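Long-range contacts in oxidized polyvinyl alcohol hydrolase (Pseudomonas sp., PDB 3WL7), which hydrolyses beta-diketones such as 4,6-nonanedione and cleaves oxidized polyvinyl alcohol in the second step of polyvinyl alcohol degradation: residues Thr69-Ser74 and Trp124-Trp129; Trp204-Asp209 and Lys229-Arg234; Asp258-Thr263 and Phe270-Tyr275. The protein carries 1 engineered substitution. All blocks are in the same frame, centred on the assembly; numbering follows the deposited sequence.

Contact 1. Residues Thr69-Ser74 and Trp124-Trp129; sequences TGSVES and WNWNPW. With P2D (pentane-2,4-dione), chain B.
The indole of W126 is met by S71 at its edge and by pentane-2,4-dione over one face, where the diketone carbon C3 sits 3.6 Å above the ring plane, centred on the ring. At the edge, W126 NE1 donates to S71 OG over 2.9 Å, almost straight (169°) and with the oxygen in the ring plane. A second indole is fixed the same way: W129 NE1 donates a hydrogen bond to T69 O at 2.8 Å, again close to the ring plane. Between the two bonds P128 fills in with its pyrrolidine ring, CG lying 3.6 Å from S71 OG. With CG anti to its backbone N (chi1 -160°), the W126 indole is carried toward segment 69-74, where NE1 meets S71 OG. From the residue before W126, N125 ND2 makes a weak hydrogen bond to diketone O4 (3.2 Å).

Segment 69-74 follows strand 62-68, in the loop that commonly contributes to the oxyanion hole of α/β hydrolases. S71 OG also hydrogen-bonds the modified residue OCS at position 177, a charge-relay site by similarity. Tryptophan suits position 126 because its one N-H fixes the ring's rotation while its broad apolar face lies flat against the ligand.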
loop_
_atom_site.group_PDB
_atom_site.type_symbol
_atom_site.label_atom_id
_atom_site.label_comp_id
_atom_site.label_asym_id
_atom_site.label_seq_id
_atom_site.Cartn_x
_atom_site.Cartn_y
_atom_site.Cartn_z
ATOM N N THR A 69 -3.825 7.461 1.869
ATOM C CA THR A 69 -4.432 8.092 0.693
ATOM C C THR A 69 -3.441 8.115 -0.482
ATOM O O THR A 69 -2.327 7.576 -0.393
ATOM C CB THR A 69 -4.883 9.520 1.081
ATOM O OG1 THR A 69 -5.747 9.999 0.051
ATOM C CG2 THR A 69 -3.655 10.486 1.281
ATOM N N GLY A 70 -3.882 8.675 -1.620
ATOM C CA GLY A 70 -3.070 8.769 -2.824
ATOM C C GLY A 70 -2.534 10.168 -3.042
ATOM O O GLY A 70 -2.143 10.846 -2.111
ATOM N N SER A 71 -2.576 10.584 -4.302
ATOM C CA SER A 71 -1.959 11.848 -4.737
ATOM C C SER A 71 -2.756 13.075 -4.517
ATOM O O SER A 71 -2.180 14.125 -4.149
ATOM C CB SER A 71 -1.609 11.726 -6.234
ATOM O OG SER A 71 -0.645 10.696 -6.426
ATOM N N VAL A 72 -4.072 12.949 -4.700
ATOM C CA VAL A 72 -4.986 14.087 -4.557
ATOM C C VAL A 72 -5.964 14.021 -3.363
ATOM O O VAL A 72 -6.233 15.044 -2.733
ATOM C CB VAL A 72 -5.774 14.245 -5.871
ATOM C CG1 VAL A 72 -6.891 15.339 -5.704
ATOM C CG2 VAL A 72 -4.800 14.555 -6.997
ATOM N N GLU A 73 -6.487 12.849 -2.996
ATOM C CA GLU A 73 -7.398 12.853 -1.850
ATOM C C GLU A 73 -6.685 13.137 -0.543
ATOM O O GLU A 73 -5.585 12.651 -0.329
ATOM C CB GLU A 73 -8.077 11.499 -1.717
ATOM C CG GLU A 73 -9.006 11.244 -2.892
ATOM C CD GLU A 73 -9.342 9.762 -3.027
ATOM O OE1 GLU A 73 -8.403 8.916 -3.011
ATOM O OE2 GLU A 73 -10.563 9.421 -3.195
ATOM N N SER A 74 -7.326 13.882 0.352
ATOM C CA SER A 74 -6.666 14.169 1.643
ATOM C C SER A 74 -6.725 12.951 2.537
ATOM O O SER A 74 -7.455 12.015 2.281
ATOM C CB SER A 74 -7.356 15.363 2.349
ATOM O OG SER A 74 -8.715 15.038 2.690
ATOM N N TRP A 124 13.469 10.531 -4.751
ATOM C CA TRP A 124 12.173 9.852 -4.730
ATOM C C TRP A 124 11.420 10.110 -6.021
ATOM O O TRP A 124 11.448 11.236 -6.623
ATOM C CB TRP A 124 11.321 10.342 -3.536
ATOM C CG TRP A 124 11.952 9.936 -2.255
ATOM C CD1 TRP A 124 12.699 10.724 -1.420
ATOM C CD2 TRP A 124 12.004 8.603 -1.726
ATOM N NE1 TRP A 124 13.201 9.946 -0.386
ATOM C CE2 TRP A 124 12.796 8.643 -0.568
ATOM C CE3 TRP A 124 11.464 7.389 -2.136
ATOM C CZ2 TRP A 124 13.053 7.509 0.202
ATOM C CZ3 TRP A 124 11.712 6.245 -1.370
ATOM C CH2 TRP A 124 12.502 6.315 -0.213
ATOM N N ASN A 125 10.699 9.072 -6.465
ATOM C CA ASN A 125 9.962 9.221 -7.699
ATOM C C ASN A 125 8.714 10.131 -7.705
ATOM O O ASN A 125 8.472 10.917 -8.673
ATOM C CB ASN A 125 9.523 7.850 -8.222
ATOM C CG ASN A 125 8.912 7.963 -9.622
ATOM O OD1 ASN A 125 9.640 8.249 -10.563
ATOM N ND2 ASN A 125 7.627 7.772 -9.743
ATOM N N TRP A 126 7.937 10.035 -6.640
ATOM C CA TRP A 126 6.611 10.681 -6.598
ATOM C C TRP A 126 6.459 11.280 -5.184
ATOM O O TRP A 126 6.750 10.603 -4.184
ATOM C CB TRP A 126 5.585 9.566 -6.892
ATOM C CG TRP A 126 4.266 10.117 -7.358
ATOM C CD1 TRP A 126 3.058 9.953 -6.770
ATOM C CD2 TRP A 126 4.067 10.996 -8.470
ATOM N NE1 TRP A 126 2.093 10.697 -7.438
ATOM C CE2 TRP A 126 2.694 11.346 -8.488
ATOM C CE3 TRP A 126 4.921 11.513 -9.457
ATOM C CZ2 TRP A 126 2.143 12.206 -9.463
ATOM C CZ3 TRP A 126 4.374 12.371 -10.429
ATOM C CH2 TRP A 126 3.004 12.701 -10.414
ATOM N N ASN A 127 5.975 12.530 -5.071
ATOM C CA ASN A 127 5.955 13.226 -3.793
ATOM C C ASN A 127 4.976 12.847 -2.667
ATOM O O ASN A 127 5.283 13.117 -1.523
ATOM C CB ASN A 127 5.782 14.743 -4.094
ATOM C CG ASN A 127 6.430 15.624 -3.070
ATOM O OD1 ASN A 127 7.513 15.346 -2.611
ATOM N ND2 ASN A 127 5.772 16.727 -2.729
ATOM N N PRO A 128 3.820 12.197 -2.955
ATOM C CA PRO A 128 2.887 11.864 -1.870
ATOM C C PRO A 128 3.466 11.009 -0.740
ATOM O O PRO A 128 3.198 11.240 0.437
ATOM C CB PRO A 128 1.730 11.148 -2.581
ATOM C CG PRO A 128 1.718 11.832 -3.923
ATOM C CD PRO A 128 3.194 11.986 -4.289
ATOM N N TRP A 129 4.282 10.028 -1.114
ATOM C CA TRP A 129 4.902 9.126 -0.144
ATOM C C TRP A 129 6.292 8.792 -0.658
ATOM O O TRP A 129 6.586 8.931 -1.853
ATOM C CB TRP A 129 4.143 7.774 -0.033
ATOM C CG TRP A 129 2.647 7.918 0.368
ATOM C CD1 TRP A 129 1.544 7.796 -0.479
ATOM C CD2 TRP A 129 2.114 8.169 1.682
ATOM N NE1 TRP A 129 0.384 7.953 0.250
ATOM C CE2 TRP A 129 0.701 8.175 1.565
ATOM C CE3 TRP A 129 2.702 8.388 2.956
ATOM C CZ2 TRP A 129 -0.150 8.395 2.657
ATOM C CZ3 TRP A 129 1.849 8.610 4.043
ATOM C CH2 TRP A 129 0.434 8.610 3.881
HETATM C C1 P2D B . 0.734 8.235 -9.779
HETATM C C2 P2D B . 2.105 7.983 -10.417
HETATM C C3 P2D B . 2.663 8.967 -11.438
HETATM C C4 P2D B . 4.089 8.603 -11.857
HETATM C C5 P2D B . 4.695 9.140 -13.172
HETATM O O2 P2D B . 2.748 6.971 -10.105
HETATM O O4 P2D B . 4.783 7.891 -11.130
#

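Contact 2. Residues Trp204-Asp209 and Lys229-Arg234; sequences WYVTSD and KIHQGR. With P2D (pentane-2,4-dione), chain B.
Y205 and R234 cross at about a right angle, with the phenol and guanidinium planes 32° apart. Y205 CB lies over one guanidinium face, 3.6 Å above its plane, and Y205 CD1 is 3.8 Å from R234 NH2. The long arginine is bent at chi3 (-78°), which brings its flat end alongside CB and CD1 of the tyrosine. NH1 is held outside the contact by R133 O and N125 OD1, while NE reaches V206 O through a bridging water. The tyrosine hydroxyl bonds E131, and the ring edge faces diketone O4.

Behind this pair the backbones run at 110° to each other and meet in a single bridge, V206 with G233. R234 N donates to Y205 O and T207 N to Q232 O. Lacking a side chain, G233 brings its CA within 3.3 Å of W204 O. The two segments flank helix 216-225 in the crossover from strand 196-199 to strand 247-253 of the α/β hydrolase sheet, and V206 and H231 both rest on that helix through V223.

Further along, T207 sets OG1 3.2 Å from Q232 CB and CG2 3.5 Å from R234 CG; OG1 donates to S208 O within its own segment. W204 reaches out with its N-H instead: NE1 donates to H231 O at 2.9 Å, the oxygen lying somewhat out of the indole plane. At the solvent end D209 and K229 approach from opposite directions, and NZ meets the syn side of OD1 in a 2.8 Å salt bridge. On its way K229 lays CD over one face of the H231 imidazole, whose NE2 bonds A226 O, while bridging waters tie D209 OD1 to Q232.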
loop_
_atom_site.group_PDB
_atom_site.type_symbol
_atom_site.label_atom_id
_atom_site.label_comp_id
_atom_site.label_asym_id
_atom_site.label_seq_id
_atom_site.Cartn_x
_atom_site.Cartn_y
_atom_site.Cartn_z
ATOM N N TRP A 204 4.591 -0.505 -9.448
ATOM C CA TRP A 204 5.728 -1.372 -9.201
ATOM C C TRP A 204 6.994 -0.684 -9.794
ATOM O O TRP A 204 8.105 -0.908 -9.350
ATOM C CB TRP A 204 5.519 -2.718 -9.873
ATOM C CG TRP A 204 6.398 -3.826 -9.327
ATOM C CD1 TRP A 204 7.516 -4.365 -9.916
ATOM C CD2 TRP A 204 6.201 -4.527 -8.094
ATOM N NE1 TRP A 204 8.033 -5.369 -9.105
ATOM C CE2 TRP A 204 7.240 -5.491 -7.986
ATOM C CE3 TRP A 204 5.251 -4.427 -7.059
ATOM C CZ2 TRP A 204 7.355 -6.366 -6.880
ATOM C CZ3 TRP A 204 5.352 -5.281 -5.958
ATOM C CH2 TRP A 204 6.397 -6.250 -5.876
ATOM N N TYR A 205 6.790 0.184 -10.769
ATOM C CA TYR A 205 7.881 0.913 -11.457
ATOM C C TYR A 205 8.853 -0.107 -12.031
ATOM O O TYR A 205 10.067 -0.094 -11.764
ATOM C CB TYR A 205 8.611 1.843 -10.508
ATOM C CG TYR A 205 7.774 2.902 -9.837
ATOM C CD1 TYR A 205 7.013 3.811 -10.591
ATOM C CD2 TYR A 205 7.837 3.063 -8.436
ATOM C CE1 TYR A 205 6.337 4.901 -9.944
ATOM C CE2 TYR A 205 7.174 4.144 -7.787
ATOM C CZ TYR A 205 6.441 5.043 -8.559
ATOM O OH TYR A 205 5.831 6.120 -7.934
ATOM N N VAL A 206 8.284 -0.971 -12.863
ATOM C CA VAL A 206 9.067 -2.055 -13.448
ATOM C C VAL A 206 10.392 -1.568 -14.085
ATOM O O VAL A 206 10.452 -0.540 -14.802
ATOM C CB VAL A 206 8.216 -2.825 -14.482
ATOM C CG1 VAL A 206 9.114 -3.788 -15.316
ATOM C CG2 VAL A 206 7.148 -3.600 -13.745
ATOM N N THR A 207 11.468 -2.304 -13.788
ATOM C CA THR A 207 12.795 -2.009 -14.380
ATOM C C THR A 207 13.302 -3.267 -15.074
ATOM O O THR A 207 12.679 -4.316 -15.028
ATOM C CB THR A 207 13.872 -1.681 -13.309
ATOM O OG1 THR A 207 14.123 -2.852 -12.495
ATOM C CG2 THR A 207 13.395 -0.533 -12.439
ATOM N N SER A 208 14.443 -3.144 -15.744
ATOM C CA SER A 208 15.065 -4.352 -16.308
ATOM C C SER A 208 15.632 -5.181 -15.165
ATOM O O SER A 208 15.776 -4.709 -14.036
ATOM C CB SER A 208 16.232 -3.928 -17.188
ATOM O OG SER A 208 15.735 -3.061 -18.194
ATOM N N ASP A 209 16.040 -6.422 -15.465
ATOM C CA ASP A 209 16.614 -7.243 -14.389
ATOM C C ASP A 209 17.857 -6.618 -13.742
ATOM O O ASP A 209 18.133 -6.878 -12.561
ATOM C CB ASP A 209 17.006 -8.618 -14.949
ATOM C CG ASP A 209 15.814 -9.492 -15.252
ATOM O OD1 ASP A 209 14.684 -9.226 -14.751
ATOM O OD2 ASP A 209 16.024 -10.505 -15.984
ATOM N N LYS A 229 6.456 -13.438 -15.503
ATOM C CA LYS A 229 7.752 -13.450 -14.837
ATOM C C LYS A 229 7.820 -12.497 -13.675
ATOM O O LYS A 229 7.019 -11.570 -13.582
ATOM C CB LYS A 229 8.875 -13.108 -15.811
ATOM C CG LYS A 229 8.840 -11.771 -16.401
ATOM C CD LYS A 229 10.307 -11.345 -16.895
ATOM C CE LYS A 229 11.167 -10.902 -15.734
ATOM N NZ LYS A 229 12.569 -10.510 -15.999
ATOM N N ILE A 230 8.799 -12.725 -12.814
ATOM C CA ILE A 230 9.017 -11.784 -11.706
ATOM C C ILE A 230 9.832 -10.628 -12.273
ATOM O O ILE A 230 10.919 -10.826 -12.816
ATOM C CB ILE A 230 9.742 -12.458 -10.570
ATOM C CG1 ILE A 230 8.738 -13.431 -9.907
ATOM C CG2 ILE A 230 10.276 -11.400 -9.548
ATOM C CD1 ILE A 230 9.396 -14.374 -8.824
ATOM N N HIS A 231 9.291 -9.421 -12.169
ATOM C CA HIS A 231 9.946 -8.213 -12.656
ATOM C C HIS A 231 10.469 -7.380 -11.507
ATOM O O HIS A 231 9.795 -7.232 -10.494
ATOM C CB HIS A 231 8.968 -7.322 -13.418
ATOM C CG HIS A 231 8.499 -7.914 -14.695
ATOM N ND1 HIS A 231 9.114 -7.642 -15.909
ATOM C CD2 HIS A 231 7.498 -8.785 -14.963
ATOM C CE1 HIS A 231 8.509 -8.331 -16.863
ATOM N NE2 HIS A 231 7.530 -9.029 -16.322
ATOM N N GLN A 232 11.715 -6.923 -11.655
ATOM C CA GLN A 232 12.308 -5.976 -10.696
ATOM C C GLN A 232 11.537 -4.653 -10.785
ATOM O O GLN A 232 10.791 -4.373 -11.761
ATOM C CB GLN A 232 13.774 -5.742 -11.068
ATOM C CG GLN A 232 14.582 -7.039 -11.013
ATOM C CD GLN A 232 14.628 -7.646 -9.627
ATOM O OE1 GLN A 232 14.878 -6.948 -8.656
ATOM N NE2 GLN A 232 14.402 -8.971 -9.532
ATOM N N GLY A 233 11.657 -3.827 -9.753
ATOM C CA GLY A 233 10.963 -2.535 -9.834
ATOM C C GLY A 233 11.498 -1.514 -8.840
ATOM O O GLY A 233 11.993 -1.898 -7.768
ATOM N N ARG A 234 11.382 -0.224 -9.188
ATOM C CA ARG A 234 11.819 0.884 -8.344
ATOM C C ARG A 234 11.009 1.054 -7.054
ATOM O O ARG A 234 11.443 1.776 -6.150
ATOM C CB ARG A 234 11.792 2.190 -9.157
ATOM C CG ARG A 234 12.778 2.129 -10.318
ATOM C CD ARG A 234 12.830 3.469 -11.021
ATOM N NE ARG A 234 11.668 3.658 -11.892
ATOM C CZ ARG A 234 10.887 4.732 -11.867
ATOM N NH1 ARG A 234 11.106 5.709 -10.994
ATOM N NH2 ARG A 234 9.933 4.906 -12.790
HETATM C C1 P2D B . 0.734 8.235 -9.779
HETATM C C2 P2D B . 2.105 7.983 -10.417
HETATM C C3 P2D B . 2.663 8.967 -11.438
HETATM C C4 P2D B . 4.089 8.603 -11.857
HETATM C C5 P2D B . 4.695 9.140 -13.172
HETATM O O2 P2D B . 2.748 6.971 -10.105
HETATM O O4 P2D B . 4.783 7.891 -11.130
HETATM O O HOH W 1 11.214 1.985 -14.159
HETATM O O HOH W 2 12.969 -7.249 -14.111
HETATM O O HOH W 3 11.350 -6.166 -16.630
HETATM O O HOH W 4 13.760 -10.357 -12.041
#

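Contact 3. Residues Asp258-Thr263 and Phe270-Tyr275; sequences DLWNCT and FLCADY. With P2D (pentane-2,4-dione), chain B.
A disulfide joins C262 and C272 across the two strands of a hairpin, and both sulfurs lie 3.8 Å from C3 of pentane-2,4-dione. The SG-SG bond is 2.1 Å long with a torsion of 86°, close to the relaxed value. C272 places SG between its backbone N and carbonyl carbon (chi1 58°), which turns the sulfur in toward C262. C272 SG also touches W260 CD1 at 3.6 Å, an oblique sulfur-aromatic contact. F270 covers the second cysteine, C262 CB standing over one face of its phenyl ring in a CH-pi contact.

The strands 259-263 and 269-274 pair antiparallel, but the register slips by one residue at a classic beta bulge. C272 and A273 both face W260: C272 N donates to W260 O at 3.0 Å, nearly straight, and A273 N adds a weak bond to the same oxygen. W260 N in turn bonds A273 O. The small A273 packs its CB against W260 CB, and the W260 indole carries on to the diketone, with CD1 3.5 Å from C1. On the opposite face of the hairpin L259 and D274 lie side by side, L259 CD2 3.5 Å from D274 CG, while D274 OD2 forms a salt bridge with R220 of helix 216-225.

At the base, Y275 N donates to D258 O. The D258 and Y275 side chains cross at about a right angle, yet carboxylate and ring planes are only 20° apart, with D258 OD1 3.3 Å from Y275 CD1. D258 OD1 bonds H303, which also stacks on Y275; such a pair, an acid after strand 247-253 with a histidine after strand 292-298, is consistent with the charge relay of α/β hydrolases. Y275 OH lies 3.6 Å from diketone C1, beside W260 CB.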
loop_
_atom_site.group_PDB
_atom_site.type_symbol
_atom_site.label_atom_id
_atom_site.label_comp_id
_atom_site.label_asym_id
_atom_site.label_seq_id
_atom_site.Cartn_x
_atom_site.Cartn_y
_atom_site.Cartn_z
ATOM N N ASP A 258 -8.244 1.522 -15.220
ATOM C CA ASP A 258 -7.349 1.801 -14.069
ATOM C C ASP A 258 -5.992 2.316 -14.619
ATOM O O ASP A 258 -5.051 1.554 -14.832
ATOM C CB ASP A 258 -7.216 0.529 -13.264
ATOM C CG ASP A 258 -6.507 0.739 -11.950
ATOM O OD1 ASP A 258 -6.095 1.882 -11.707
ATOM O OD2 ASP A 258 -6.367 -0.259 -11.199
ATOM N N LEU A 259 -5.963 3.638 -14.839
ATOM C CA LEU A 259 -4.867 4.367 -15.465
ATOM C C LEU A 259 -4.730 5.703 -14.767
ATOM O O LEU A 259 -5.712 6.158 -14.168
ATOM C CB LEU A 259 -5.281 4.671 -16.904
ATOM C CG LEU A 259 -5.547 3.443 -17.789
ATOM C CD1 LEU A 259 -6.219 3.960 -19.108
ATOM C CD2 LEU A 259 -4.301 2.659 -18.075
ATOM N N TRP A 260 -3.573 6.364 -14.863
ATOM C CA TRP A 260 -3.436 7.700 -14.261
ATOM C C TRP A 260 -2.818 8.645 -15.260
ATOM O O TRP A 260 -1.883 8.284 -15.951
ATOM C CB TRP A 260 -2.523 7.657 -12.987
ATOM C CG TRP A 260 -2.334 9.014 -12.266
ATOM C CD1 TRP A 260 -1.185 9.776 -12.210
ATOM C CD2 TRP A 260 -3.306 9.710 -11.466
ATOM N NE1 TRP A 260 -1.388 10.890 -11.409
ATOM C CE2 TRP A 260 -2.680 10.873 -10.949
ATOM C CE3 TRP A 260 -4.636 9.467 -11.140
ATOM C CZ2 TRP A 260 -3.360 11.788 -10.120
ATOM C CZ3 TRP A 260 -5.318 10.383 -10.316
ATOM C CH2 TRP A 260 -4.675 11.519 -9.824
ATOM N N ASN A 261 -3.403 9.831 -15.362
ATOM C CA ASN A 261 -2.858 10.850 -16.223
ATOM C C ASN A 261 -2.307 11.884 -15.294
ATOM O O ASN A 261 -3.011 12.423 -14.443
ATOM C CB ASN A 261 -3.946 11.500 -17.064
ATOM C CG ASN A 261 -4.623 10.505 -17.968
ATOM O OD1 ASN A 261 -5.833 10.277 -17.878
ATOM N ND2 ASN A 261 -3.860 9.880 -18.810
ATOM N N CYS A 262 -1.043 12.187 -15.537
ATOM C CA CYS A 262 -0.275 13.202 -14.821
ATOM C C CYS A 262 -0.684 14.576 -15.379
ATOM O O CYS A 262 -1.389 14.685 -16.381
ATOM C CB CYS A 262 1.204 12.982 -15.097
ATOM S SG CYS A 262 1.932 11.618 -14.069
ATOM N N THR A 263 -0.211 15.621 -14.724
ATOM C CA THR A 263 -0.517 16.972 -15.144
ATOM C C THR A 263 0.783 17.750 -15.289
ATOM O O THR A 263 1.598 17.792 -14.378
ATOM C CB THR A 263 -1.413 17.669 -14.103
ATOM O OG1 THR A 263 -2.592 16.874 -13.913
ATOM C CG2 THR A 263 -1.789 19.110 -14.567
ATOM N N PHE A 270 -1.484 13.860 -19.414
ATOM C CA PHE A 270 -0.894 12.819 -20.252
ATOM C C PHE A 270 -0.782 11.521 -19.455
ATOM O O PHE A 270 -0.559 11.536 -18.249
ATOM C CB PHE A 270 0.494 13.200 -20.814
ATOM C CG PHE A 270 1.578 13.338 -19.789
ATOM C CD1 PHE A 270 2.444 12.277 -19.531
ATOM C CD2 PHE A 270 1.717 14.518 -19.040
ATOM C CE1 PHE A 270 3.427 12.389 -18.539
ATOM C CE2 PHE A 270 2.699 14.651 -18.030
ATOM C CZ PHE A 270 3.558 13.581 -17.777
ATOM N N LEU A 271 -0.939 10.398 -20.142
ATOM C CA LEU A 271 -0.868 9.097 -19.459
ATOM C C LEU A 271 0.511 8.827 -18.887
ATOM O O LEU A 271 1.525 8.899 -19.600
ATOM C CB LEU A 271 -1.205 7.976 -20.461
ATOM C CG LEU A 271 -1.245 6.531 -19.942
ATOM C CD1 LEU A 271 -2.396 6.378 -18.898
ATOM C CD2 LEU A 271 -1.495 5.574 -21.109
ATOM N N CYS A 272 0.585 8.467 -17.604
ATOM C CA CYS A 272 1.882 8.219 -17.029
ATOM C C CYS A 272 1.945 6.965 -16.179
ATOM O O CYS A 272 3.027 6.616 -15.666
ATOM C CB CYS A 272 2.349 9.417 -16.197
ATOM S SG CYS A 272 1.226 9.836 -14.882
ATOM N N ALA A 273 0.800 6.290 -16.003
ATOM C CA ALA A 273 0.829 5.041 -15.240
ATOM C C ALA A 273 -0.327 4.159 -15.689
ATOM O O ALA A 273 -1.429 4.668 -15.911
ATOM C CB ALA A 273 0.700 5.306 -13.743
ATOM N N ASP A 274 -0.051 2.860 -15.825
ATOM C CA ASP A 274 -1.083 1.885 -16.198
ATOM C C ASP A 274 -0.979 0.805 -15.115
ATOM O O ASP A 274 0.078 0.206 -14.956
ATOM C CB ASP A 274 -0.745 1.331 -17.595
ATOM C CG ASP A 274 -1.712 0.252 -18.055
ATOM O OD1 ASP A 274 -2.438 -0.305 -17.211
ATOM O OD2 ASP A 274 -1.712 -0.038 -19.283
ATOM N N TYR A 275 -2.070 0.558 -14.394
ATOM C CA TYR A 275 -1.985 -0.388 -13.278
ATOM C C TYR A 275 -2.149 -1.844 -13.617
ATOM O O TYR A 275 -2.040 -2.727 -12.738
ATOM C CB TYR A 275 -2.929 0.101 -12.161
ATOM C CG TYR A 275 -2.457 1.465 -11.720
ATOM C CD1 TYR A 275 -2.921 2.635 -12.350
ATOM C CD2 TYR A 275 -1.465 1.589 -10.760
ATOM C CE1 TYR A 275 -2.401 3.889 -12.038
ATOM C CE2 TYR A 275 -0.932 2.833 -10.448
ATOM C CZ TYR A 275 -1.402 3.971 -11.083
ATOM O OH TYR A 275 -0.906 5.228 -10.795
HETATM C C1 P2D B . 0.734 8.235 -9.779
HETATM C C2 P2D B . 2.105 7.983 -10.417
HETATM C C3 P2D B . 2.663 8.967 -11.438
HETATM C C4 P2D B . 4.089 8.603 -11.857
HETATM C C5 P2D B . 4.695 9.140 -13.172
HETATM O O2 P2D B . 2.748 6.971 -10.105
HETATM O O4 P2D B . 4.783 7.891 -11.130
HETATM O O HOH W 5 -5.281 -0.771 -16.321
#

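In the fold
All three contacts touch the same pentane-2,4-dione and so form different walls of one pocket. Contacts 1 and 2 have centres 21 Å apart yet join through N125, whose OD1 is 3.0 Å from R234 NH1 and whose ND2 bonds the Y205 hydroxyl weakly. Contacts 1 and 3, 14 Å apart at their centres, meet by packing: W126 CH2 lies 4.0 Å from C262 SG. Contacts 2 and 3 do not touch, their nearest atoms being about 7 Å apart. Of the charge-relay sites assigned by similarity, position 177 is hydrogen-bonded to contact 1, whereas the S283 side chain lies about 8 Å from that of W204 and about 12 Å from that of Y275.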